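Putative O-GlcNAcase nagJ (Clostridium perfringens, PDB 6PV5) probably hydrolyses terminal N-acetylglucosamine-type residues from glycans as a family 84 glycoside hydrolase, the deposited chain being the N-terminal part that holds the catalytic barrel. Local coordinates at residues G154-V159 / N254-D259; K187-V192 / K216-I221. One frame throughout, in Å; residues are numbered along the deposited sequence.

How the contacts relate
Contact 1 joins the N-terminal domain to the catalytic barrel, and contact 2 lies inside that barrel, pairing its first two strands. Their centres are about 12 Å apart, and both segments of contact 2 fall between those of contact 1 in the sequence. The two meet directly. Asp-259 begins the third barrel strand, and its N lies 2.7 Å from Asn-218 O, a probable hydrogen bond. Tyr-157 OH of contact 1 packs 3.3 Å from Arg-189 NH2 of contact 2. Asp-305, the predicted proton donor, is nearer contact 2: its side chain is about 11 Å from that of Val-192. Contact 1 lies away from that site.

Contact 1 (G154-V159 / N254-D259); sequences GTFYGV and NENKVD
Phe-156 and Lys-257 carry this contact. The lysine lays its CG over one face of the phenyl ring, 3.7 Å from the ring centroid and 23° off the normal. This is a CH-pi contact, offset toward the rim, with CG of the lysine 3.5 Å from CG of the phenylalanine. The far end of the ring meets backbone oxygens: Phe-156 CE1 is 3.4 Å from Glu-255 O, and CE2 is 3.4 Å from Asn-256 O. Both oxygens approach obliquely. Phe-156 reaches them because its CG stands anti to the backbone N (chi1 -172°), which sends the ring out from helix 152-163. Tyr-157 makes the polar link. Its OH bonds water 1 at 2.7 Å, in the plane of the ring, and the same water is hydrogen-bonded to Lys-257 O at 3.0 Å.

The ring of Phe-156 thus packs against the C-terminal end of helix 243-255. Lys-257 leaves helical geometry there with a positive phi, and two bonds back into the last turn make this a Schellman motif. One of them runs from Lys-257 N to Asn-254 O. The contact joins the domain related to glycosyl hydrolase family 20 domain 2 to the loop that leads into the third strand of the catalytic barrel.

Further out, the lysine chain bends at chi2, just past the CG that rests on the ring, and the amine is led away to a salt bridge of NZ with Asp-71. Leu-77 of helix 72-82 also touches Phe-156. The ring of Tyr-157 meets that of Trp-457 with the planes at about 90°.

Contact 2 (K187-V192 / K216-I221); sequences KMRAVV and KMNAYI
Strands 188-192 and 219-221 run parallel, with their axes 4.7 Å apart at closest approach and their directions 31° apart. Ala-190 pairs with Ala-219, Val-191 with Tyr-220 and Val-192 with Ile-221. Val-191 takes both regular strand bonds: its N donates to Ala-219 O, and its O accepts from Ile-221 N. One step earlier, where 216-218 is not yet strand, Arg-189 O accepts from Asn-218 N and, weakly, from Ala-219 N.

Asn-218 extends this pairing with its side chain. Its OD1 takes the N-H of Arg-189 at 2.9 Å, nearly straight at 174°, and its ND2 gives to Lys-187 O at 2.8 Å. The amide can do this because CG sits between the backbone N and the carbonyl carbon.

Arg-189 turns back at chi3 and grips Lys-216 O side-on. NE donates at 2.8 Å and NH2 at 2.9 Å, both to that one oxygen, which lies close to the guanidinium plane. The amide of Asn-218 lies over one face of the guanidinium, with the two planes 44° apart. Glu-130 holds both groups, taking a salt bridge from Arg-189 NH1 and a hydrogen bond from Asn-218 ND2.

Ala-190, Ala-219, Val-192 and Ile-221 share one face of the sheet, Val-191 and Tyr-220 the other. Ala-190 CB meets Ala-219 CB at 3.7 Å. Met-188 CE presses on Ala-219 CB at 3.4 Å, a tight approach. Val-191 CG2 touches Met-217 CE, 3.8 Å away.

Together with helix 202-214, whose Tyr-212 covers Val-191, Met-217 and Tyr-220, these strands form the first beta-alpha-beta unit of a (beta/alpha)8-type barrel. Helix 446-457 packs on Arg-189, Val-191, Lys-216 and Met-217, while strand 431-436 pairs with strand 188-192 and closes the barrel.

Contact 1 (G154-V159 / N254-D259)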
loop_
_atom_site.group_PDB
_atom_site.type_symbol
_atom_site.label_atom_id
_atom_site.label_comp_id
_atom_site.label_asym_id
_atom_site.label_seq_id
_atom_site.Cartn_x
_atom_site.Cartn_y
_atom_site.Cartn_z
ATOM N N GLY A 154 -14.767 12.164 -5.482
ATOM C CA GLY A 154 -14.214 12.456 -6.793
ATOM C C GLY A 154 -13.615 13.860 -6.871
ATOM O O GLY A 154 -12.584 14.063 -7.510
ATOM N N THR A 155 -14.278 14.819 -6.218
ATOM C CA THR A 155 -13.902 16.226 -6.265
ATOM C C THR A 155 -12.660 16.460 -5.398
ATOM O O THR A 155 -11.768 17.217 -5.776
ATOM C CB THR A 155 -15.104 17.130 -5.921
ATOM O OG1 THR A 155 -16.177 16.862 -6.828
ATOM C CG2 THR A 155 -14.789 18.610 -5.987
ATOM N N PHE A 156 -12.633 15.813 -4.226
ATOM C CA PHE A 156 -11.476 15.758 -3.344
ATOM C C PHE A 156 -10.248 15.212 -4.083
ATOM O O PHE A 156 -9.182 15.825 -4.032
ATOM C CB PHE A 156 -11.847 14.969 -2.089
ATOM C CG PHE A 156 -10.831 14.962 -0.977
ATOM C CD1 PHE A 156 -10.864 15.923 0.022
ATOM C CD2 PHE A 156 -9.874 13.959 -0.896
ATOM C CE1 PHE A 156 -9.946 15.901 1.063
ATOM C CE2 PHE A 156 -8.964 13.934 0.149
ATOM C CZ PHE A 156 -8.999 14.903 1.126
ATOM N N TYR A 157 -10.412 14.097 -4.812
ATOM C CA TYR A 157 -9.320 13.491 -5.563
ATOM C C TYR A 157 -8.909 14.369 -6.740
ATOM O O TYR A 157 -7.755 14.346 -7.159
ATOM C CB TYR A 157 -9.670 12.090 -6.079
ATOM C CG TYR A 157 -9.828 11.038 -5.010
ATOM C CD1 TYR A 157 -9.236 11.189 -3.763
ATOM C CD2 TYR A 157 -10.572 9.893 -5.242
ATOM C CE1 TYR A 157 -9.403 10.248 -2.763
ATOM C CE2 TYR A 157 -10.711 8.921 -4.265
ATOM C CZ TYR A 157 -10.130 9.098 -3.023
ATOM O OH TYR A 157 -10.303 8.156 -2.051
ATOM N N GLY A 158 -9.872 15.109 -7.296
ATOM C CA GLY A 158 -9.579 16.053 -8.364
ATOM C C GLY A 158 -8.590 17.111 -7.887
ATOM O O GLY A 158 -7.660 17.463 -8.612
ATOM N N VAL A 159 -8.795 17.581 -6.650
ATOM C CA VAL A 159 -7.950 18.605 -6.054
ATOM C C VAL A 159 -6.582 18.021 -5.689
ATOM O O VAL A 159 -5.563 18.697 -5.823
ATOM C CB VAL A 159 -8.625 19.253 -4.830
ATOM C CG1 VAL A 159 -7.716 20.279 -4.177
ATOM C CG2 VAL A 159 -9.972 19.874 -5.176
ATOM N N ASN A 254 -12.163 10.916 8.096
ATOM C CA ASN A 254 -13.277 11.581 7.428
ATOM C C ASN A 254 -12.782 12.747 6.582
ATOM O O ASN A 254 -13.153 12.885 5.422
ATOM C CB ASN A 254 -14.335 12.071 8.422
ATOM C CG ASN A 254 -15.063 10.947 9.131
ATOM O OD1 ASN A 254 -14.999 9.788 8.724
ATOM N ND2 ASN A 254 -15.776 11.283 10.193
ATOM N N GLU A 255 -11.939 13.600 7.170
ATOM C CA GLU A 255 -11.449 14.764 6.446
ATOM C C GLU A 255 -10.640 14.353 5.218
ATOM O O GLU A 255 -10.473 15.163 4.310
ATOM C CB GLU A 255 -10.629 15.661 7.367
ATOM C CG GLU A 255 -11.481 16.315 8.436
ATOM C CD GLU A 255 -10.707 16.946 9.573
ATOM O OE1 GLU A 255 -9.584 17.423 9.314
ATOM O OE2 GLU A 255 -11.230 16.949 10.713
ATOM N N ASN A 256 -10.176 13.094 5.180
ATOM C CA ASN A 256 -9.257 12.653 4.135
ATOM C C ASN A 256 -9.933 11.747 3.104
ATOM O O ASN A 256 -9.279 11.277 2.169
ATOM C CB ASN A 256 -7.990 12.038 4.733
ATOM C CG ASN A 256 -7.026 13.112 5.187
ATOM O OD1 ASN A 256 -6.411 13.780 4.365
ATOM N ND2 ASN A 256 -6.913 13.302 6.487
ATOM N N LYS A 257 -11.247 11.534 3.265
ATOM C CA LYS A 257 -12.023 10.679 2.384
ATOM C C LYS A 257 -11.523 9.251 2.529
ATOM O O LYS A 257 -11.467 8.501 1.560
ATOM C CB LYS A 257 -11.979 11.168 0.933
ATOM C CG LYS A 257 -12.633 12.525 0.687
ATOM C CD LYS A 257 -14.058 12.631 1.201
ATOM C CE LYS A 257 -14.791 13.844 0.667
ATOM N NZ LYS A 257 -16.073 14.046 1.381
ATOM N N VAL A 258 -11.183 8.890 3.765
ATOM C CA VAL A 258 -10.713 7.556 4.075
ATOM C C VAL A 258 -11.731 6.924 5.005
ATOM O O VAL A 258 -11.954 7.437 6.093
ATOM C CB VAL A 258 -9.315 7.574 4.733
ATOM C CG1 VAL A 258 -8.929 6.208 5.258
ATOM C CG2 VAL A 258 -8.243 8.127 3.807
ATOM N N ASP A 259 -12.325 5.806 4.574
ATOM C CA ASP A 259 -13.227 5.062 5.439
ATOM C C ASP A 259 -12.455 4.452 6.597
ATOM O O ASP A 259 -11.573 3.615 6.394
ATOM C CB ASP A 259 -13.969 3.933 4.712
ATOM C CG ASP A 259 -14.969 4.453 3.702
ATOM O OD1 ASP A 259 -15.645 5.458 4.019
ATOM O OD2 ASP A 259 -15.063 3.856 2.612
HETATM O O HOH W 1 -8.861 8.793 0.096
#

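Contact 2 (K187-V192 / K216-I221)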
loop_
_atom_site.group_PDB
_atom_site.type_symbol
_atom_site.label_atom_id
_atom_site.label_comp_id
_atom_site.label_asym_id
_atom_site.label_seq_id
_atom_site.Cartn_x
_atom_site.Cartn_y
_atom_site.Cartn_z
ATOM N N LYS A 187 -12.737 -0.517 -6.033
ATOM C CA LYS A 187 -13.649 0.398 -5.367
ATOM C C LYS A 187 -13.220 0.564 -3.917
ATOM O O LYS A 187 -13.597 1.540 -3.265
ATOM C CB LYS A 187 -15.096 -0.104 -5.413
ATOM C CG LYS A 187 -15.359 -1.356 -4.590
ATOM C CD LYS A 187 -16.810 -1.815 -4.592
ATOM C CE LYS A 187 -16.999 -3.003 -3.670
ATOM N NZ LYS A 187 -18.429 -3.312 -3.418
ATOM N N MET A 188 -12.497 -0.442 -3.408
ATOM C CA MET A 188 -11.887 -0.331 -2.096
ATOM C C MET A 188 -10.376 -0.536 -2.220
ATOM O O MET A 188 -9.918 -1.568 -2.721
ATOM C CB MET A 188 -12.472 -1.315 -1.090
ATOM C CG MET A 188 -12.192 -0.863 0.321
ATOM S SD MET A 188 -12.330 -2.135 1.575
ATOM C CE MET A 188 -12.601 -1.087 3.001
ATOM N N ARG A 189 -9.640 0.495 -1.785
ATOM C CA ARG A 189 -8.183 0.557 -1.807
ATOM C C ARG A 189 -7.721 0.903 -0.395
ATOM O O ARG A 189 -7.810 2.054 0.002
ATOM C CB ARG A 189 -7.716 1.612 -2.810
ATOM C CG ARG A 189 -8.233 1.384 -4.222
ATOM C CD ARG A 189 -8.117 2.580 -5.155
ATOM N NE ARG A 189 -8.588 3.808 -4.513
ATOM C CZ ARG A 189 -9.866 4.174 -4.401
ATOM N NH1 ARG A 189 -10.835 3.400 -4.877
ATOM N NH2 ARG A 189 -10.168 5.318 -3.806
ATOM N N ALA A 190 -7.303 -0.112 0.375
ATOM C CA ALA A 190 -7.197 0.035 1.815
ATOM C C ALA A 190 -5.798 -0.358 2.289
ATOM O O ALA A 190 -5.028 -1.021 1.587
ATOM C CB ALA A 190 -8.214 -0.859 2.483
ATOM N N VAL A 191 -5.514 0.034 3.530
ATOM C CA VAL A 191 -4.432 -0.525 4.314
ATOM C C VAL A 191 -5.082 -1.102 5.558
ATOM O O VAL A 191 -5.962 -0.461 6.121
ATOM C CB VAL A 191 -3.388 0.565 4.642
ATOM C CG1 VAL A 191 -2.278 0.082 5.567
ATOM C CG2 VAL A 191 -2.811 1.177 3.380
ATOM N N VAL A 192 -4.680 -2.320 5.953
ATOM C CA VAL A 192 -5.125 -2.900 7.213
ATOM C C VAL A 192 -3.942 -2.880 8.176
ATOM O O VAL A 192 -2.839 -3.255 7.803
ATOM C CB VAL A 192 -5.705 -4.326 7.063
ATOM C CG1 VAL A 192 -4.732 -5.297 6.370
ATOM C CG2 VAL A 192 -6.194 -4.880 8.411
ATOM N N LYS A 216 -5.079 8.702 -2.727
ATOM C CA LYS A 216 -6.386 8.252 -3.182
ATOM C C LYS A 216 -6.657 6.819 -2.725
ATOM O O LYS A 216 -7.403 6.101 -3.386
ATOM C CB LYS A 216 -6.548 8.415 -4.698
ATOM C CG LYS A 216 -6.294 9.815 -5.254
ATOM C CD LYS A 216 -6.536 9.916 -6.732
ATOM C CE LYS A 216 -6.255 11.295 -7.288
ATOM N NZ LYS A 216 -4.887 11.404 -7.852
ATOM N N MET A 217 -6.085 6.425 -1.580
ATOM C CA MET A 217 -6.530 5.212 -0.909
ATOM C C MET A 217 -7.672 5.585 0.026
ATOM O O MET A 217 -7.548 6.524 0.797
ATOM C CB MET A 217 -5.419 4.571 -0.077
ATOM C CG MET A 217 -4.126 4.365 -0.857
ATOM S SD MET A 217 -2.960 3.288 0.045
ATOM C CE MET A 217 -3.675 1.677 -0.286
ATOM N N ASN A 218 -8.745 4.786 0.013
ATOM C CA ASN A 218 -10.022 5.261 0.515
ATOM C C ASN A 218 -10.427 4.499 1.767
ATOM O O ASN A 218 -11.549 4.661 2.216
ATOM C CB ASN A 218 -11.111 5.221 -0.570
ATOM C CG ASN A 218 -11.480 3.827 -1.052
ATOM O OD1 ASN A 218 -10.907 2.825 -0.618
ATOM N ND2 ASN A 218 -12.458 3.746 -1.944
ATOM N N ALA A 219 -9.546 3.655 2.327
ATOM C CA ALA A 219 -9.944 2.995 3.559
ATOM C C ALA A 219 -8.751 2.640 4.441
ATOM O O ALA A 219 -7.678 2.292 3.961
ATOM C CB ALA A 219 -10.758 1.758 3.252
ATOM N N TYR A 220 -9.004 2.656 5.747
ATOM C CA TYR A 220 -8.071 2.178 6.743
ATOM C C TYR A 220 -8.794 1.191 7.640
ATOM O O TYR A 220 -9.745 1.555 8.325
ATOM C CB TYR A 220 -7.506 3.370 7.529
ATOM C CG TYR A 220 -6.799 3.016 8.810
ATOM C CD1 TYR A 220 -5.661 2.218 8.805
ATOM C CD2 TYR A 220 -7.257 3.488 10.031
ATOM C CE1 TYR A 220 -5.018 1.877 9.982
ATOM C CE2 TYR A 220 -6.614 3.171 11.218
ATOM C CZ TYR A 220 -5.488 2.366 11.193
ATOM O OH TYR A 220 -4.842 2.050 12.356
ATOM N N ILE A 221 -8.327 -0.062 7.645
ATOM C CA ILE A 221 -8.952 -1.074 8.474
ATOM C C ILE A 221 -8.243 -1.144 9.819
ATOM O O ILE A 221 -7.112 -1.622 9.945
ATOM C CB ILE A 221 -9.061 -2.439 7.755
ATOM C CG1 ILE A 221 -9.744 -2.300 6.393
ATOM C CG2 ILE A 221 -9.782 -3.444 8.635
ATOM C CD1 ILE A 221 -9.831 -3.592 5.621
#